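Local coordinates for protein type III restriction-modification enzyme EcoP15I Res subunit (PDB 4ZCF) that cleaves DNA together with its Mod partner, acting on two inversely oriented CAGCAG sites and cutting 25-27 base pairs downstream of one of them, at residues N64-S69 with K261-R266; D169-S174 with T202-N207; K279-Y284 with F552-Y557. One frame throughout, in Å; residues are numbered along the deposited sequence.

Contact 1: residues N64-S69 with K261-R266; sequences NGIAHS and KNLVYR
At the start of the strand, L263 extends CG anti to its backbone N (chi1 -180°) and so brings CD2 to the branch methyl CG2 of I66, 3.8 Å away, the two side chains crossing at about a right angle. V264 takes part through its backbone: its carbonyl O accepts a hydrogen bond from ND2 of N64 at 2.7 Å. The donor lies in the carbonyl plane, but the N-H...O angle of 132° shows the bond to be clearly bent. The same oxygen is grazed by CD1 of I66, whose long branch runs on over the peptide between V264 and Y265. The ring of Y265 then presents its edge to N64, CD1 lying 3.4 Å from ND2, with amide and ring planes 72° apart. An alanine at N64 would remove the amide and probably loosen the hold of the loop on the V264 carbonyl. The tip of I66, CD1, also approaches the backbone N of R266. A20 of helix 12-22 also covers N64, V264 and Y265. Strand 263-267 pairs with strand 79-84 and is one of the two edge strands of a seven-stranded parallel sheet, a RecA-like core of the helicase type, against which the loop after helix 50-64 is laid.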
ATOM      1  N   ASN C  64     -32.137  30.675  21.874  1.00 65.64           N
ATOM      2  CA  ASN C  64     -31.135  30.133  22.791  1.00 65.69           C
ATOM      3  C   ASN C  64     -30.775  31.044  23.980  1.00 72.83           C
ATOM      4  O   ASN C  64     -30.047  30.616  24.880  1.00 73.45           O
ATOM      5  CB  ASN C  64     -29.885  29.714  22.018  1.00 63.84           C
ATOM      6  CG  ASN C  64     -29.960  28.390  21.288  1.00 81.76           C
ATOM      7  OD1 ASN C  64     -30.947  27.636  21.344  1.00 68.72           O
ATOM      8  ND2 ASN C  64     -28.871  28.056  20.615  1.00 78.03           N
ATOM      9  N   GLY C  65     -31.293  32.271  23.988  1.00 71.19           N
ATOM     10  CA  GLY C  65     -31.031  33.237  25.053  1.00 71.52           C
ATOM     11  C   GLY C  65     -29.629  33.813  25.010  1.00 76.43           C
ATOM     12  O   GLY C  65     -28.973  33.947  26.056  1.00 76.06           O
ATOM     13  N   ILE C  66     -29.164  34.153  23.784  1.00 73.04           N
ATOM     14  CA  ILE C  66     -27.841  34.730  23.510  1.00 73.11           C
ATOM     15  C   ILE C  66     -28.017  36.190  23.068  1.00 78.69           C
ATOM     16  O   ILE C  66     -28.738  36.461  22.098  1.00 77.49           O
ATOM     17  CB  ILE C  66     -27.024  33.889  22.468  1.00 75.67           C
ATOM     18  CG1 ILE C  66     -26.815  32.426  22.938  1.00 75.25           C
ATOM     19  CG2 ILE C  66     -25.682  34.568  22.103  1.00 75.51           C
ATOM     20  CD1 ILE C  66     -26.557  31.464  21.831  1.00 78.27           C
ATOM     21  N   ALA C  67     -27.339  37.122  23.779  1.00 76.76           N
ATOM     22  CA  ALA C  67     -27.384  38.559  23.508  1.00 77.09           C
ATOM     23  C   ALA C  67     -26.933  38.874  22.079  1.00 81.89           C
ATOM     24  O   ALA C  67     -25.801  38.565  21.698  1.00 81.62           O
ATOM     25  CB  ALA C  67     -26.537  39.320  24.525  1.00 77.76           C
ATOM     26  N   HIS C  68     -27.847  39.455  21.286  1.00 79.08           N
ATOM     27  CA  HIS C  68     -27.632  39.845  19.890  1.00 79.18           C
ATOM     28  C   HIS C  68     -26.727  41.115  19.779  1.00 83.06           C
ATOM     29  O   HIS C  68     -27.000  42.030  18.988  1.00 83.67           O
ATOM     30  CB  HIS C  68     -28.998  39.997  19.187  1.00 80.07           C
ATOM     31  CG  HIS C  68     -28.931  40.144  17.697  1.00 83.72           C
ATOM     32  ND1 HIS C  68     -28.434  39.136  16.891  1.00 85.72           N
ATOM     33  CD2 HIS C  68     -29.339  41.169  16.913  1.00 85.59           C
ATOM     34  CE1 HIS C  68     -28.538  39.584  15.651  1.00 85.14           C
ATOM     35  NE2 HIS C  68     -29.082  40.801  15.614  1.00 85.45           N
ATOM     36  N   SER C  69     -25.626  41.134  20.565  1.00 78.01           N
ATOM     37  CA  SER C  69     -24.619  42.195  20.611  1.00 77.16           C
ATOM     38  C   SER C  69     -23.709  42.152  19.380  1.00 81.21           C
ATOM     39  O   SER C  69     -23.754  41.178  18.623  1.00 81.35           O
ATOM     40  CB  SER C  69     -23.785  42.069  21.881  1.00 80.36           C
ATOM     41  OG  SER C  69     -22.950  40.923  21.855  1.00 87.58           O
ATOM     42  N   LYS C 261     -17.619  35.033  16.292  1.00 56.55           N
ATOM     43  CA  LYS C 261     -17.904  35.506  14.946  1.00 56.28           C
ATOM     44  C   LYS C 261     -19.422  35.508  14.801  1.00 60.63           C
ATOM     45  O   LYS C 261     -20.007  36.576  14.634  1.00 62.92           O
ATOM     46  CB  LYS C 261     -17.173  34.683  13.873  1.00 58.63           C
ATOM     47  CG  LYS C 261     -15.650  34.873  13.900  1.00 67.91           C
ATOM     48  CD  LYS C 261     -15.191  36.036  13.027  1.00 76.35           C
ATOM     49  CE  LYS C 261     -13.940  36.698  13.554  1.00 80.74           C
ATOM     50  NZ  LYS C 261     -13.258  37.500  12.502  1.00 81.25           N
ATOM     51  N   ASN C 262     -20.066  34.351  14.982  1.00 55.21           N
ATOM     52  CA  ASN C 262     -21.521  34.204  14.967  1.00 54.10           C
ATOM     53  C   ASN C 262     -21.901  33.173  16.032  1.00 57.07           C
ATOM     54  O   ASN C 262     -21.985  31.984  15.732  1.00 57.16           O
ATOM     55  CB  ASN C 262     -22.033  33.818  13.569  1.00 52.69           C
ATOM     56  CG  ASN C 262     -21.959  34.943  12.560  1.00 68.64           C
ATOM     57  OD1 ASN C 262     -22.684  35.932  12.651  1.00 64.79           O
ATOM     58  ND2 ASN C 262     -21.094  34.825  11.569  1.00 55.40           N
ATOM     59  N   LEU C 263     -22.057  33.619  17.296  1.00 52.73           N
ATOM     60  CA  LEU C 263     -22.398  32.714  18.390  1.00 52.07           C
ATOM     61  C   LEU C 263     -23.830  32.247  18.260  1.00 56.57           C
ATOM     62  O   LEU C 263     -24.772  33.041  18.322  1.00 57.05           O
ATOM     63  CB  LEU C 263     -22.077  33.280  19.779  1.00 51.92           C
ATOM     64  CG  LEU C 263     -22.404  32.367  20.965  1.00 56.59           C
ATOM     65  CD1 LEU C 263     -21.596  31.077  20.923  1.00 56.70           C
ATOM     66  CD2 LEU C 263     -22.181  33.080  22.279  1.00 58.89           C
ATOM     67  N   VAL C 264     -23.971  30.943  18.027  1.00 51.59           N
ATOM     68  CA  VAL C 264     -25.229  30.280  17.753  1.00 49.96           C
ATOM     69  C   VAL C 264     -25.732  29.420  18.928  1.00 54.66           C
ATOM     70  O   VAL C 264     -26.945  29.289  19.118  1.00 55.69           O
ATOM     71  CB  VAL C 264     -25.067  29.555  16.392  1.00 52.64           C
ATOM     72  CG1 VAL C 264     -25.101  28.035  16.491  1.00 52.15           C
ATOM     73  CG2 VAL C 264     -26.040  30.083  15.365  1.00 52.18           C
ATOM     74  N   TYR C 265     -24.807  28.887  19.746  1.00 49.49           N
ATOM     75  CA  TYR C 265     -25.146  28.045  20.881  1.00 48.54           C
ATOM     76  C   TYR C 265     -24.104  28.183  21.995  1.00 53.01           C
ATOM     77  O   TYR C 265     -22.921  28.234  21.710  1.00 52.49           O
ATOM     78  CB  TYR C 265     -25.319  26.576  20.413  1.00 49.56           C
ATOM     79  CG  TYR C 265     -25.698  25.606  21.512  1.00 51.52           C
ATOM     80  CD1 TYR C 265     -26.987  25.582  22.034  1.00 53.63           C
ATOM     81  CD2 TYR C 265     -24.761  24.727  22.048  1.00 52.18           C
ATOM     82  CE1 TYR C 265     -27.319  24.747  23.099  1.00 54.97           C
ATOM     83  CE2 TYR C 265     -25.089  23.870  23.097  1.00 53.09           C
ATOM     84  CZ  TYR C 265     -26.375  23.873  23.609  1.00 60.30           C
ATOM     85  OH  TYR C 265     -26.714  23.020  24.628  1.00 60.37           O
ATOM     86  N   ARG C 266     -24.551  28.246  23.261  1.00 51.87           N
ATOM     87  CA  ARG C 266     -23.697  28.342  24.443  1.00 52.55           C
ATOM     88  C   ARG C 266     -24.189  27.495  25.633  1.00 58.51           C
ATOM     89  O   ARG C 266     -25.220  27.786  26.253  1.00 58.10           O
ATOM     90  CB  ARG C 266     -23.455  29.805  24.847  1.00 53.64           C
ATOM     91  CG  ARG C 266     -22.358  29.994  25.892  1.00 63.09           C
ATOM     92  CD  ARG C 266     -21.506  31.207  25.592  1.00 80.59           C
ATOM     93  NE  ARG C 266     -22.253  32.460  25.718  1.00 96.85           N
ATOM     94  CZ  ARG C 266     -22.238  33.241  26.794  1.00113.86           C
ATOM     95  NH1 ARG C 266     -21.511  32.910  27.856  1.00 99.83           N
ATOM     96  NH2 ARG C 266     -22.946  34.362  26.814  1.00100.39           N
TER

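Contact 2: residues D169-S174 with T202-N207; sequences DFVEAS and TGLLDN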
ATOM      1  N   ASP C 169      -7.499  10.388  -2.049  1.00 43.83           N
ATOM      2  CA  ASP C 169      -8.731   9.619  -1.817  1.00 43.17           C
ATOM      3  C   ASP C 169      -9.958  10.450  -1.459  1.00 49.51           C
ATOM      4  O   ASP C 169     -11.051  10.100  -1.884  1.00 50.92           O
ATOM      5  CB  ASP C 169      -8.512   8.577  -0.714  1.00 44.00           C
ATOM      6  CG  ASP C 169      -7.432   7.538  -0.974  1.00 46.66           C
ATOM      7  OD1 ASP C 169      -6.970   7.430  -2.138  1.00 44.83           O
ATOM      8  OD2 ASP C 169      -7.065   6.821  -0.023  1.00 52.50           O
ATOM      9  N   PHE C 170      -9.796  11.504  -0.634  1.00 45.60           N
ATOM     10  CA  PHE C 170     -10.905  12.350  -0.211  1.00 44.73           C
ATOM     11  C   PHE C 170     -11.394  13.178  -1.400  1.00 48.28           C
ATOM     12  O   PHE C 170     -12.590  13.211  -1.664  1.00 47.06           O
ATOM     13  CB  PHE C 170     -10.506  13.239   1.003  1.00 45.65           C
ATOM     14  CG  PHE C 170     -11.521  14.292   1.430  1.00 45.55           C
ATOM     15  CD1 PHE C 170     -12.596  13.957   2.243  1.00 46.52           C
ATOM     16  CD2 PHE C 170     -11.372  15.624   1.044  1.00 46.79           C
ATOM     17  CE1 PHE C 170     -13.511  14.931   2.656  1.00 47.49           C
ATOM     18  CE2 PHE C 170     -12.279  16.602   1.470  1.00 48.74           C
ATOM     19  CZ  PHE C 170     -13.354  16.245   2.256  1.00 46.95           C
ATOM     20  N   VAL C 171     -10.464  13.835  -2.106  1.00 45.38           N
ATOM     21  CA  VAL C 171     -10.743  14.655  -3.283  1.00 45.50           C
ATOM     22  C   VAL C 171     -11.381  13.778  -4.405  1.00 52.53           C
ATOM     23  O   VAL C 171     -12.450  14.122  -4.914  1.00 51.96           O
ATOM     24  CB  VAL C 171      -9.450  15.410  -3.728  1.00 47.76           C
ATOM     25  CG1 VAL C 171      -9.558  15.933  -5.157  1.00 47.81           C
ATOM     26  CG2 VAL C 171      -9.120  16.546  -2.766  1.00 46.69           C
ATOM     27  N   GLU C 172     -10.752  12.620  -4.710  1.00 50.83           N
ATOM     28  CA  GLU C 172     -11.161  11.657  -5.735  1.00 51.52           C
ATOM     29  C   GLU C 172     -12.442  10.821  -5.495  1.00 57.08           C
ATOM     30  O   GLU C 172     -12.977  10.257  -6.459  1.00 56.74           O
ATOM     31  CB  GLU C 172      -9.976  10.755  -6.134  1.00 52.86           C
ATOM     32  CG  GLU C 172      -8.887  11.460  -6.932  1.00 64.01           C
ATOM     33  CD  GLU C 172      -9.304  12.198  -8.194  1.00 83.84           C
ATOM     34  OE1 GLU C 172     -10.252  11.750  -8.880  1.00 87.87           O
ATOM     35  OE2 GLU C 172      -8.665  13.227  -8.501  1.00 67.77           O
ATOM     36  N   ALA C 173     -12.907  10.722  -4.228  1.00 54.89           N
ATOM     37  CA  ALA C 173     -14.099   9.973  -3.799  1.00 54.89           C
ATOM     38  C   ALA C 173     -15.388  10.475  -4.450  1.00 61.86           C
ATOM     39  O   ALA C 173     -15.652  11.674  -4.471  1.00 61.60           O
ATOM     40  CB  ALA C 173     -14.225  10.014  -2.287  1.00 55.44           C
ATOM     41  N   SER C 174     -16.179   9.542  -4.992  1.00 61.28           N
ATOM     42  CA  SER C 174     -17.434   9.775  -5.721  1.00 61.54           C
ATOM     43  C   SER C 174     -18.638  10.052  -4.820  1.00 65.84           C
ATOM     44  O   SER C 174     -18.747   9.464  -3.742  1.00 65.73           O
ATOM     45  CB  SER C 174     -17.721   8.599  -6.655  1.00 64.69           C
ATOM     46  OG  SER C 174     -19.033   8.633  -7.194  1.00 74.81           O
ATOM     47  N   THR C 202       1.195  14.567 -10.430  1.00 49.15           N
ATOM     48  CA  THR C 202      -0.152  14.026 -10.331  1.00 48.88           C
ATOM     49  C   THR C 202      -1.205  15.131 -10.295  1.00 54.26           C
ATOM     50  O   THR C 202      -1.041  16.134  -9.607  1.00 55.22           O
ATOM     51  CB  THR C 202      -0.199  13.191  -9.029  1.00 58.15           C
ATOM     52  OG1 THR C 202       0.862  12.225  -9.040  1.00 58.68           O
ATOM     53  CG2 THR C 202      -1.531  12.506  -8.793  1.00 57.23           C
ATOM     54  N   GLY C 203      -2.306  14.905 -10.992  1.00 50.55           N
ATOM     55  CA  GLY C 203      -3.440  15.814 -11.003  1.00 50.00           C
ATOM     56  C   GLY C 203      -4.648  15.178 -10.350  1.00 54.53           C
ATOM     57  O   GLY C 203      -4.905  13.983 -10.539  1.00 54.30           O
ATOM     58  N   LEU C 204      -5.361  15.964  -9.526  1.00 51.43           N
ATOM     59  CA  LEU C 204      -6.581  15.553  -8.836  1.00 50.94           C
ATOM     60  C   LEU C 204      -7.730  16.420  -9.359  1.00 54.62           C
ATOM     61  O   LEU C 204      -7.488  17.480  -9.938  1.00 53.63           O
ATOM     62  CB  LEU C 204      -6.486  15.712  -7.295  1.00 51.12           C
ATOM     63  CG  LEU C 204      -5.302  15.116  -6.494  1.00 56.14           C
ATOM     64  CD1 LEU C 204      -5.399  15.514  -5.031  1.00 56.11           C
ATOM     65  CD2 LEU C 204      -5.268  13.598  -6.557  1.00 57.64           C
ATOM     66  N   LEU C 205      -8.975  15.990  -9.102  1.00 51.46           N
ATOM     67  CA  LEU C 205     -10.208  16.664  -9.492  1.00 50.98           C
ATOM     68  C   LEU C 205     -10.283  16.913 -10.992  1.00 55.83           C
ATOM     69  O   LEU C 205     -10.002  18.022 -11.466  1.00 55.10           O
ATOM     70  CB  LEU C 205     -10.467  17.941  -8.664  1.00 50.48           C
ATOM     71  CG  LEU C 205     -11.776  17.940  -7.900  1.00 54.64           C
ATOM     72  CD1 LEU C 205     -11.658  18.717  -6.646  1.00 55.56           C
ATOM     73  CD2 LEU C 205     -12.913  18.459  -8.734  1.00 54.96           C
ATOM     74  N   ASP C 206     -10.646  15.852 -11.736  1.00 53.66           N
ATOM     75  CA  ASP C 206     -10.757  15.858 -13.200  1.00 54.58           C
ATOM     76  C   ASP C 206      -9.430  16.368 -13.815  1.00 59.63           C
ATOM     77  O   ASP C 206      -9.414  17.219 -14.718  1.00 59.06           O
ATOM     78  CB  ASP C 206     -12.016  16.647 -13.662  1.00 56.50           C
ATOM     79  CG  ASP C 206     -12.301  16.624 -15.152  1.00 67.01           C
ATOM     80  OD1 ASP C 206     -11.889  15.645 -15.826  1.00 67.57           O
ATOM     81  OD2 ASP C 206     -12.920  17.595 -15.653  1.00 71.90           O
ATOM     82  N   ASN C 207      -8.306  15.846 -13.249  1.00 56.22           N
ATOM     83  CA  ASN C 207      -6.909  16.129 -13.590  1.00 54.96           C
ATOM     84  C   ASN C 207      -6.592  17.631 -13.714  1.00 57.88           C
ATOM     85  O   ASN C 207      -5.958  18.055 -14.682  1.00 59.36           O
ATOM     86  CB  ASN C 207      -6.518  15.354 -14.849  1.00 53.42           C
ATOM     87  CG  ASN C 207      -5.035  15.336 -15.123  1.00 65.12           C
ATOM     88  OD1 ASN C 207      -4.204  15.281 -14.214  1.00 60.21           O
ATOM     89  ND2 ASN C 207      -4.678  15.416 -16.383  1.00 45.82           N
TER
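The carboxylate of E172 reaches across to the backbone of the loop, where OE2 accepts the N-H of L205 at 2.8 Å. The donor approaches from above the carboxylate plane, 30° out of it, and the N-H...O angle is 148°. A bend in the glutamate chain (chi2 -54°) turns its end to the loop, and OE2 also rests on CA of L204. The preceding residue, V171, offers its methyl CG1, anti to its backbone N, to both leucines: it meets L204 CB at 3.7 Å and L205 CD1 at 3.8 Å, crossing each at about a right angle. Helix 165-172, which carries both residues, belongs to the beta-alpha-beta crossover between the adjacent parallel strands 143-148 and 180-186 of the first RecA-like sheet. A215 of helix 212-217 packs on V171 and L204, while L41 of helix 36-41 touches E172 and L205. The side chain of E172 also comes within about 4 Å of a bound manganese ion, whose positive charge would be expected to stabilise the carboxylate in its ionised form. Farther out, N207 OD1 of the loop is hydrogen-bonded to S55 OG of a neighbouring protein chain.

Contact 3: residues K279-Y284 with F552-Y557; sequences KGIDAY and FTLKYY
I281, L554 and Y556 form the apolar face of this parallel strand pair. I281 CD1 lies 4.3 Å from L554 CD2, and its branch methyl CG2 rests beside CB of Y556, the two side chains pointing the same way. A283 shares this face and is covered by F565 and V566 of helix 565-576. On the reverse face, Y284 and Y557 make an offset stack, with centroids 4.5 Å apart and planes only 6° from parallel. Nearly equal first torsions, -66° and -62°, send the two rings the same way from neighbouring strands, so that CD2 of Y284 sits over the rim of the Y557 ring. K555 runs extended past the edge of the Y284 ring, its CG near the ring plane and CD 3.6 Å from the phenol OH.

Between the faces runs the backbone ladder. The N-H groups of G280, D282 and Y284 bind the carbonyls of F552, L554 and Y556, and the N-H groups of L554 and Y556 return bonds to the carbonyls of G280 and D282. The bond from L554 N to G280 O, 2.7 Å, runs nearly along the C=O axis. This pairing joins strands 280-285 and 553-558 in the second seven-stranded parallel sheet of the helicase-type motor.

At the polar margin T553 OG1 gives D282 OD2 a weak hydrogen bond, 3.4 Å long. K279 lays its CD against the T553-L554 peptide, while NZ is hydrogen-bonded to the carbonyl oxygens of P511, V513, G535 and R537 and makes a cation-pi contact with F514. Gathered by four carbonyl dipoles and an aromatic face, this buried ammonium probably stays charged, and it ties the strand start to segments that include R537, a residue of the AMP pocket.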
ATOM      1  N   LYS C 279     -19.872  14.929  36.456  1.00 59.83           N
ATOM      2  CA  LYS C 279     -19.574  14.552  37.851  1.00 59.99           C
ATOM      3  C   LYS C 279     -19.133  15.780  38.670  1.00 66.34           C
ATOM      4  O   LYS C 279     -18.490  16.682  38.133  1.00 66.19           O
ATOM      5  CB  LYS C 279     -18.437  13.520  37.914  1.00 61.03           C
ATOM      6  CG  LYS C 279     -18.746  12.138  37.381  1.00 58.76           C
ATOM      7  CD  LYS C 279     -17.656  11.190  37.859  1.00 57.42           C
ATOM      8  CE  LYS C 279     -17.551   9.938  37.033  1.00 58.96           C
ATOM      9  NZ  LYS C 279     -16.363   9.956  36.143  1.00 60.87           N
ATOM     10  N   GLY C 280     -19.456  15.781  39.963  1.00 63.68           N
ATOM     11  CA  GLY C 280     -19.033  16.829  40.884  1.00 63.87           C
ATOM     12  C   GLY C 280     -17.594  16.593  41.302  1.00 68.88           C
ATOM     13  O   GLY C 280     -17.053  15.511  41.040  1.00 68.78           O
ATOM     14  N   ILE C 281     -16.948  17.583  41.943  1.00 65.49           N
ATOM     15  CA  ILE C 281     -15.544  17.409  42.349  1.00 65.79           C
ATOM     16  C   ILE C 281     -15.358  17.289  43.865  1.00 70.81           C
ATOM     17  O   ILE C 281     -15.988  18.030  44.616  1.00 70.30           O
ATOM     18  CB  ILE C 281     -14.590  18.485  41.732  1.00 68.75           C
ATOM     19  CG1 ILE C 281     -14.995  18.915  40.292  1.00 69.47           C
ATOM     20  CG2 ILE C 281     -13.102  18.079  41.847  1.00 68.76           C
ATOM     21  CD1 ILE C 281     -14.749  17.868  39.138  1.00 78.75           C
ATOM     22  N   ASP C 282     -14.455  16.379  44.298  1.00 68.37           N
ATOM     23  CA  ASP C 282     -14.074  16.165  45.696  1.00 68.68           C
ATOM     24  C   ASP C 282     -12.551  16.202  45.817  1.00 72.15           C
ATOM     25  O   ASP C 282     -11.875  15.178  45.668  1.00 71.04           O
ATOM     26  CB  ASP C 282     -14.687  14.875  46.272  1.00 71.06           C
ATOM     27  CG  ASP C 282     -16.167  14.982  46.604  1.00 85.71           C
ATOM     28  OD1 ASP C 282     -16.617  16.092  46.980  1.00 85.79           O
ATOM     29  OD2 ASP C 282     -16.872  13.955  46.503  1.00 96.03           O
ATOM     30  N   ALA C 283     -12.017  17.415  46.047  1.00 69.27           N
ATOM     31  CA  ALA C 283     -10.586  17.688  46.133  1.00 69.63           C
ATOM     32  C   ALA C 283      -9.917  17.291  47.449  1.00 75.52           C
ATOM     33  O   ALA C 283     -10.464  17.549  48.526  1.00 74.75           O
ATOM     34  CB  ALA C 283     -10.322  19.145  45.833  1.00 70.37           C
ATOM     35  N   TYR C 284      -8.712  16.673  47.338  1.00 73.77           N
ATOM     36  CA  TYR C 284      -7.863  16.214  48.444  1.00 74.02           C
ATOM     37  C   TYR C 284      -6.490  16.874  48.365  1.00 80.09           C
ATOM     38  O   TYR C 284      -5.761  16.645  47.393  1.00 80.58           O
ATOM     39  CB  TYR C 284      -7.697  14.687  48.423  1.00 74.82           C
ATOM     40  CG  TYR C 284      -8.967  13.913  48.686  1.00 76.56           C
ATOM     41  CD1 TYR C 284      -9.339  13.566  49.983  1.00 78.38           C
ATOM     42  CD2 TYR C 284      -9.779  13.490  47.638  1.00 77.35           C
ATOM     43  CE1 TYR C 284     -10.502  12.839  50.231  1.00 78.99           C
ATOM     44  CE2 TYR C 284     -10.944  12.759  47.873  1.00 78.27           C
ATOM     45  CZ  TYR C 284     -11.296  12.426  49.171  1.00 85.49           C
ATOM     46  OH  TYR C 284     -12.446  11.705  49.408  1.00 85.65           O
ATOM     47  N   PHE C 552     -23.059  11.161  40.646  1.00 70.17           N
ATOM     48  CA  PHE C 552     -21.700  10.755  41.027  1.00 69.29           C
ATOM     49  C   PHE C 552     -20.742  11.929  41.141  1.00 72.06           C
ATOM     50  O   PHE C 552     -21.037  13.030  40.661  1.00 71.10           O
ATOM     51  CB  PHE C 552     -21.125   9.758  40.014  1.00 70.97           C
ATOM     52  CG  PHE C 552     -21.985   8.562  39.714  1.00 72.68           C
ATOM     53  CD1 PHE C 552     -22.919   8.599  38.686  1.00 76.00           C
ATOM     54  CD2 PHE C 552     -21.827   7.378  40.426  1.00 75.16           C
ATOM     55  CE1 PHE C 552     -23.711   7.485  38.402  1.00 77.33           C
ATOM     56  CE2 PHE C 552     -22.609   6.256  40.130  1.00 78.28           C
ATOM     57  CZ  PHE C 552     -23.545   6.317  39.119  1.00 76.58           C
ATOM     58  N   THR C 553     -19.570  11.664  41.758  1.00 68.34           N
ATOM     59  CA  THR C 553     -18.501  12.635  41.984  1.00 68.18           C
ATOM     60  C   THR C 553     -17.115  12.061  41.651  1.00 70.30           C
ATOM     61  O   THR C 553     -16.845  10.885  41.941  1.00 69.82           O
ATOM     62  CB  THR C 553     -18.527  13.133  43.443  1.00 81.20           C
ATOM     63  OG1 THR C 553     -18.643  12.010  44.315  1.00 82.82           O
ATOM     64  CG2 THR C 553     -19.653  14.137  43.714  1.00 82.14           C
ATOM     65  N   LEU C 554     -16.235  12.909  41.062  1.00 65.10           N
ATOM     66  CA  LEU C 554     -14.841  12.574  40.744  1.00 64.33           C
ATOM     67  C   LEU C 554     -13.956  13.098  41.866  1.00 67.88           C
ATOM     68  O   LEU C 554     -13.973  14.297  42.158  1.00 67.74           O
ATOM     69  CB  LEU C 554     -14.371  13.155  39.373  1.00 63.97           C
ATOM     70  CG  LEU C 554     -12.836  13.163  39.136  1.00 67.41           C
ATOM     71  CD1 LEU C 554     -12.351  11.870  38.527  1.00 67.34           C
ATOM     72  CD2 LEU C 554     -12.397  14.353  38.326  1.00 67.93           C
ATOM     73  N   LYS C 555     -13.184  12.202  42.483  1.00 64.27           N
ATOM     74  CA  LYS C 555     -12.260  12.569  43.547  1.00 64.21           C
ATOM     75  C   LYS C 555     -10.937  12.950  42.884  1.00 69.08           C
ATOM     76  O   LYS C 555     -10.444  12.222  42.022  1.00 68.40           O
ATOM     77  CB  LYS C 555     -12.090  11.426  44.565  1.00 66.15           C
ATOM     78  CG  LYS C 555     -13.371  11.018  45.289  1.00 76.69           C
ATOM     79  CD  LYS C 555     -13.076   9.938  46.320  1.00 90.54           C
ATOM     80  CE  LYS C 555     -14.313   9.321  46.929  1.00 99.24           C
ATOM     81  NZ  LYS C 555     -13.966   8.182  47.826  1.00103.80           N
ATOM     82  N   TYR C 556     -10.406  14.123  43.231  1.00 66.99           N
ATOM     83  CA  TYR C 556      -9.178  14.658  42.653  1.00 67.16           C
ATOM     84  C   TYR C 556      -8.127  14.870  43.733  1.00 72.52           C
ATOM     85  O   TYR C 556      -8.402  15.523  44.733  1.00 72.28           O
ATOM     86  CB  TYR C 556      -9.476  15.964  41.888  1.00 68.08           C
ATOM     87  CG  TYR C 556      -8.479  16.251  40.787  1.00 69.67           C
ATOM     88  CD1 TYR C 556      -7.306  16.950  41.048  1.00 71.73           C
ATOM     89  CD2 TYR C 556      -8.698  15.805  39.487  1.00 70.29           C
ATOM     90  CE1 TYR C 556      -6.379  17.211  40.042  1.00 72.41           C
ATOM     91  CE2 TYR C 556      -7.782  16.067  38.469  1.00 71.10           C
ATOM     92  CZ  TYR C 556      -6.623  16.772  38.753  1.00 78.95           C
ATOM     93  OH  TYR C 556      -5.695  17.020  37.770  1.00 81.42           O
ATOM     94  N   TYR C 557      -6.927  14.310  43.531  1.00 70.84           N
ATOM     95  CA  TYR C 557      -5.815  14.366  44.485  1.00 71.04           C
ATOM     96  C   TYR C 557      -4.713  15.303  44.029  1.00 77.28           C
ATOM     97  O   TYR C 557      -4.116  15.090  42.969  1.00 76.45           O
ATOM     98  CB  TYR C 557      -5.266  12.958  44.778  1.00 71.49           C
ATOM     99  CG  TYR C 557      -6.294  12.052  45.419  1.00 73.24           C
ATOM    100  CD1 TYR C 557      -7.276  11.422  44.652  1.00 74.73           C
ATOM    101  CD2 TYR C 557      -6.297  11.831  46.792  1.00 74.01           C
ATOM    102  CE1 TYR C 557      -8.240  10.609  45.239  1.00 74.30           C
ATOM    103  CE2 TYR C 557      -7.257  11.016  47.390  1.00 74.71           C
ATOM    104  CZ  TYR C 557      -8.224  10.406  46.608  1.00 80.07           C
ATOM    105  OH  TYR C 557      -9.179   9.616  47.191  1.00 79.54           O
TER

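Contacts 1 and 3 lie in two separate parallel sheets with the same strand order, 3-4-2-5-6-1-7, but at different places: contact 1 lays a loop on the seventh strand of the first, contact 3 pairs the first and sixth strands of the second. Their centres are 32 Å apart, and the bound AMP lies about 12 Å from the side chains of both Y265 and K279, consistent with a nucleotide cleft between two RecA-like lobes. Contact 2 belongs to the first lobe, its residues falling between the two segments of contact 1 in sequence. Its centre is 38 Å from that of contact 1 and 50 Å from that of contact 3, across the chain's centre from the latter.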